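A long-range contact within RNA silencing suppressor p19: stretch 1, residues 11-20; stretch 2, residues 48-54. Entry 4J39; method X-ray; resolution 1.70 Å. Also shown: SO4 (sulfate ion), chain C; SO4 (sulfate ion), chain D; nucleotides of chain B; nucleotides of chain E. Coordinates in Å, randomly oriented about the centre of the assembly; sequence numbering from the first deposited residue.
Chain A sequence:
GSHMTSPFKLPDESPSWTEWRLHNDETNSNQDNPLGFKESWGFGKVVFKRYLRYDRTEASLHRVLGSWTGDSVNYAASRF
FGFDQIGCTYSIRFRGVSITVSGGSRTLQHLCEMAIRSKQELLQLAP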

# COMPACT_ATOMS: atom_id res chain seq x y z
N PRO A 11 13.69 4.70 -18.54
CA PRO A 11 13.02 3.79 -19.48
C PRO A 11 12.61 2.45 -18.90
O PRO A 11 13.20 2.06 -17.86
N ASP A 12 11.68 1.71 -19.53
CA ASP A 12 11.40 0.36 -19.06
C ASP A 12 12.59 -0.54 -19.24
O ASP A 12 13.37 -0.41 -20.19
N GLU A 13 12.69 -1.56 -18.37
CA GLU A 13 13.79 -2.50 -18.31
C GLU A 13 13.30 -3.93 -18.27
O GLU A 13 13.96 -4.88 -17.74
N SER A 14 12.10 -4.15 -18.83
CA SER A 14 11.60 -5.54 -18.85
C SER A 14 12.56 -6.49 -19.50
O SER A 14 13.08 -6.25 -20.59
N PRO A 15 12.75 -7.72 -18.93
CA PRO A 15 13.59 -8.65 -19.58
C PRO A 15 12.87 -9.45 -20.68
O PRO A 15 11.65 -9.63 -20.56
N SER A 16 13.60 -9.88 -21.71
CA SER A 16 13.05 -10.73 -22.74
C SER A 16 12.72 -12.05 -22.06
O SER A 16 13.20 -12.43 -20.98
N TRP A 17 11.88 -12.82 -22.72
CA TRP A 17 11.62 -14.17 -22.16
C TRP A 17 12.86 -15.04 -22.00
O TRP A 17 13.05 -15.68 -20.99
N THR A 18 13.78 -14.98 -22.95
CA THR A 18 15.05 -15.68 -22.82
C THR A 18 15.90 -15.19 -21.66
O THR A 18 16.44 -15.98 -20.88
N GLU A 19 16.07 -13.86 -21.50
CA GLU A 19 16.86 -13.41 -20.32
C GLU A 19 16.27 -13.88 -18.99
O GLU A 19 16.95 -14.21 -18.03
N TRP A 20 14.98 -13.75 -18.87
CA TRP A 20 14.24 -14.24 -17.68
C TRP A 20 14.50 -15.76 -17.39
O TRP A 20 14.76 -16.06 -16.28
N PHE A 48 0.53 3.55 -16.74
CA PHE A 48 1.89 3.61 -17.20
C PHE A 48 2.66 2.60 -16.30
O PHE A 48 2.35 2.56 -15.13
N LYS A 49 3.53 1.85 -16.91
CA LYS A 49 4.18 0.72 -16.18
C LYS A 49 5.68 0.67 -16.37
O LYS A 49 6.20 0.99 -17.44
N ARG A 50 6.42 0.21 -15.34
CA ARG A 50 7.83 -0.00 -15.47
C ARG A 50 8.27 -1.31 -14.79
O ARG A 50 7.76 -1.61 -13.67
N TYR A 51 9.12 -2.07 -15.43
CA TYR A 51 9.94 -3.08 -14.75
C TYR A 51 11.33 -2.48 -14.67
O TYR A 51 11.88 -2.09 -15.69
N LEU A 52 11.93 -2.43 -13.46
CA LEU A 52 13.23 -1.76 -13.25
C LEU A 52 14.14 -2.79 -12.51
O LEU A 52 13.67 -3.43 -11.55
N ARG A 53 15.41 -2.83 -12.95
CA ARG A 53 16.42 -3.77 -12.35
C ARG A 53 16.76 -3.26 -11.03
O ARG A 53 16.99 -2.06 -10.84
N TYR A 54 16.98 -4.17 -10.09
CA TYR A 54 17.16 -3.78 -8.74
C TYR A 54 17.94 -4.89 -8.05
O TYR A 54 17.51 -6.04 -8.07

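Residues 48-53 belong to a strand that begins earlier in the chain, and against it the extended segment 11-15 is laid before the chain turns into the helix that begins at Trp17; together the two stretches bury 509 Å². Phe48, first in the stretch, makes no contact with stretch 1. Its m rotamer instead brings the ring edge to a sulfate ion, with Phe48 CD1 3.4 Å from O2 of the chain C sulfate. Lys49 adds little, since it sets out sideways and its ammonium end recedes from stretch 1.

Arg50 leaves the strand sideways, but two successive m torsions bring its end nearer to Pro11 and Asp12. Arg50 NE comes within 3.6 Å of Pro11 C, and Arg50 CD lies 4.0 Å from Asp12 CB. The guanidinium has no hydrogen bond across to stretch 1: Arg50 NH1 donates to Lys49 O (2.9 Å) and to O1 of the same sulfate (2.9 Å), while Arg50 NH2 donates to sulfate O4 (3.0 Å).

Tyr51 points toward stretch 1 and is held there by its backbone as well. Tyr51 N donates to Asp12 OD1 (2.8 Å, nearly linear), and Tyr51 O accepts from Glu13 N (2.8 Å). Asp12, in the t rotamer, thus uses one carboxylate oxygen across the interface; the other, Asp12 OD2, accepts from Ser14 OG (2.6 Å) and Ser14 N (3.0 Å), bracing the loop. The t rotamer of Tyr51 sets its ring against Pro15; Pro15 CD sits over one face, 4.1 Å from the Tyr51 ring centroid, in a CH-pi contact. Beyond the ring, Tyr51 OH donates to OP1 of C1 in chain B (2.7 Å). The same nucleotide, C1, receives Trp20 NE1 at OP2 (2.9 Å) and donates from O2' to Pro15 O (2.9 Å), so both stretches engage this RNA terminus, as suits a silencing suppressor.

Leu52 directs its CA-to-CB bond away, yet in the m,t rotamer Leu52 CD2 returns to within 3.6 Å of Pro11 O and 3.5 Å of Glu13 OE1. Pro11 O has no polar partner in the model.

Arg53 closes the contact with the richest set of polar bonds. Arg53 N donates to Glu13 OE1 (2.9 Å), which the m,t side chain of Glu13 carries alongside the strand. The CA-to-CB bond runs sideways, but the m,m start brings the guanidinium up to stretch 1, where Arg53 NE and NH1 both donate to Glu13 O (2.8 and 2.9 Å). Arg53 NH1 also reaches Glu19 OE1 (2.9 Å), and Arg53 NH2 pairs with Glu19 OE2 (2.8 Å), a two-pronged salt bridge that ties the strand to the helix.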

# COMPACT_ATOMS: atom_id res chain seq x y z
CB PRO A 11 14.09 3.47 -20.49
CG PRO A 11 15.25 4.19 -20.10
CD PRO A 11 15.07 4.97 -18.91
CB ASP A 12 10.21 -0.23 -19.85
CG ASP A 12 9.70 -1.54 -19.30
OD1 ASP A 12 9.17 -1.53 -18.21
OD2 ASP A 12 9.85 -2.55 -20.00
CB GLU A 13 14.74 -2.21 -17.13
CG GLU A 13 15.40 -0.77 -17.26
CD GLU A 13 16.08 -0.24 -16.05
OE1 GLU A 13 15.98 -0.90 -14.98
OE2 GLU A 13 16.63 0.95 -16.10
CB SER A 14 10.25 -5.61 -19.68
OG SER A 14 9.29 -4.86 -19.01
CB PRO A 15 13.83 -9.74 -18.50
CG PRO A 15 12.81 -9.56 -17.52
CD PRO A 15 12.32 -8.15 -17.59
CB SER A 16 14.01 -11.00 -23.89
OG SER A 16 15.14 -11.73 -23.40
CB TRP A 17 10.61 -14.83 -23.12
CG TRP A 17 10.11 -16.17 -22.52
CD1 TRP A 17 10.08 -16.57 -21.21
CD2 TRP A 17 9.50 -17.25 -23.28
NE1 TRP A 17 9.52 -17.85 -21.11
CE2 TRP A 17 9.15 -18.27 -22.36
CE3 TRP A 17 9.24 -17.43 -24.65
CZ2 TRP A 17 8.54 -19.48 -22.76
CZ3 TRP A 17 8.59 -18.64 -25.07
CH2 TRP A 17 8.28 -19.64 -24.11
CB THR A 18 15.85 -15.64 -24.10
OG1 THR A 18 15.09 -16.25 -25.18
CG2 THR A 18 17.29 -16.26 -23.93
CB GLU A 19 16.97 -11.86 -20.32
CG GLU A 19 17.94 -11.36 -19.20
CD GLU A 19 17.94 -9.82 -18.94
OE1 GLU A 19 17.19 -9.07 -19.58
OE2 GLU A 19 18.60 -9.42 -17.95
CB TRP A 20 12.75 -13.93 -17.86
CG TRP A 20 11.94 -14.28 -16.65
CD1 TRP A 20 11.70 -13.50 -15.55
CD2 TRP A 20 11.25 -15.53 -16.42
NE1 TRP A 20 10.89 -14.18 -14.63
CE2 TRP A 20 10.60 -15.43 -15.16
CE3 TRP A 20 11.08 -16.67 -17.20
CZ2 TRP A 20 9.79 -16.45 -14.65
CZ3 TRP A 20 10.25 -17.71 -16.70
CH2 TRP A 20 9.64 -17.59 -15.43
CB PHE A 48 2.52 4.95 -17.04
CG PHE A 48 1.78 6.08 -17.76
CD1 PHE A 48 2.22 6.43 -19.03
CD2 PHE A 48 0.77 6.78 -17.13
CE1 PHE A 48 1.60 7.49 -19.70
CE2 PHE A 48 0.15 7.89 -17.83
CZ PHE A 48 0.56 8.16 -19.10
CB LYS A 49 3.62 -0.60 -16.59
CG LYS A 49 2.15 -0.86 -16.25
CD LYS A 49 1.63 -2.17 -16.92
CE LYS A 49 0.09 -2.42 -16.59
NZ LYS A 49 -0.26 -3.89 -16.64
CB ARG A 50 8.74 1.14 -14.90
CG ARG A 50 8.74 2.46 -15.58
CD ARG A 50 9.46 2.31 -16.91
NE ARG A 50 9.47 3.58 -17.65
CZ ARG A 50 8.50 3.99 -18.47
NH1 ARG A 50 7.37 3.31 -18.62
NH2 ARG A 50 8.67 5.11 -19.11
CB TYR A 51 9.97 -4.36 -15.53
CG TYR A 51 10.59 -5.50 -14.76
CD1 TYR A 51 11.97 -5.66 -14.70
CD2 TYR A 51 9.80 -6.39 -14.14
CE1 TYR A 51 12.50 -6.77 -13.98
CE2 TYR A 51 10.29 -7.45 -13.41
CZ TYR A 51 11.67 -7.60 -13.30
OH TYR A 51 12.15 -8.70 -12.64
CB LEU A 52 13.08 -0.54 -12.45
CG LEU A 52 12.41 0.68 -13.19
CD1 LEU A 52 12.09 1.78 -12.17
CD2 LEU A 52 13.16 1.06 -14.44
CB ARG A 53 17.65 -3.92 -13.26
CG ARG A 53 17.28 -4.25 -14.69
CD ARG A 53 16.41 -5.50 -14.68
NE ARG A 53 15.92 -5.83 -16.06
CZ ARG A 53 16.55 -6.59 -16.89
NH1 ARG A 53 16.10 -6.83 -18.12
NH2 ARG A 53 17.65 -7.29 -16.44
CB TYR A 54 15.90 -3.44 -7.94
CG TYR A 54 16.17 -3.13 -6.46
CD1 TYR A 54 16.96 -2.04 -6.06
CD2 TYR A 54 15.56 -3.93 -5.46
CE1 TYR A 54 17.18 -1.79 -4.75
CE2 TYR A 54 15.75 -3.64 -4.12
CZ TYR A 54 16.61 -2.60 -3.76
OH TYR A 54 16.78 -2.41 -2.38
S SO4 C . 5.48 5.20 -21.10
O1 SO4 C . 5.41 5.22 -19.58
O2 SO4 C . 4.45 6.15 -21.61
O3 SO4 C . 5.19 3.89 -21.56
O4 SO4 C . 6.77 5.62 -21.44
S SO4 D . 16.14 -11.95 -26.92
O1 SO4 D . 14.70 -12.16 -27.18
O2 SO4 D . 16.43 -12.29 -25.54
O3 SO4 D . 17.02 -12.71 -27.79
O4 SO4 D . 16.26 -10.51 -27.11
OP3 C B 1 8.29 -10.80 -12.02
P C B 1 9.60 -11.37 -12.42
OP1 C B 1 10.66 -10.71 -11.63
OP2 C B 1 9.53 -12.90 -12.47
O5' C B 1 9.84 -10.80 -13.89
C5' C B 1 8.77 -10.90 -14.86
C4' C B 1 9.14 -10.42 -16.26
O4' C B 1 9.93 -11.39 -16.99
C3' C B 1 7.92 -10.21 -17.10
O3' C B 1 7.32 -8.95 -16.79
C2' C B 1 8.51 -10.33 -18.52
O2' C B 1 9.31 -9.22 -18.96
C1' C B 1 9.39 -11.55 -18.30
N1 C B 1 8.66 -12.92 -18.38
C2 C B 1 8.31 -13.44 -19.61
O2 C B 1 8.58 -12.79 -20.61
N3 C B 1 7.69 -14.69 -19.69
C4 C B 1 7.42 -15.36 -18.57
N4 C B 1 6.83 -16.57 -18.67
C5 C B 1 7.77 -14.84 -17.28
C6 C B 1 8.38 -13.61 -17.25
P G E 19 3.65 -21.42 -28.57
OP1 G E 19 3.82 -22.15 -29.85
OP2 G E 19 4.05 -22.11 -27.31
O5' G E 19 4.49 -20.06 -28.68
C5' G E 19 4.02 -18.90 -29.36
C4' G E 19 4.93 -17.77 -28.90
O4' G E 19 4.33 -17.17 -27.71
C3' G E 19 6.33 -18.19 -28.44
O3' G E 19 7.26 -18.37 -29.50
C2' G E 19 6.70 -16.99 -27.60
O2' G E 19 7.12 -15.94 -28.42
C1' G E 19 5.36 -16.66 -26.92
N9 G E 19 5.36 -17.23 -25.57
C8 G E 19 4.98 -18.48 -25.14
N7 G E 19 5.18 -18.66 -23.85
C5 G E 19 5.73 -17.42 -23.42
C6 G E 19 6.13 -16.99 -22.13
O6 G E 19 6.09 -17.61 -21.06
N1 G E 19 6.64 -15.67 -22.16
C2 G E 19 6.71 -14.86 -23.26
N2 G E 19 7.22 -13.62 -23.09
N3 G E 19 6.33 -15.25 -24.50
C4 G E 19 5.85 -16.54 -24.47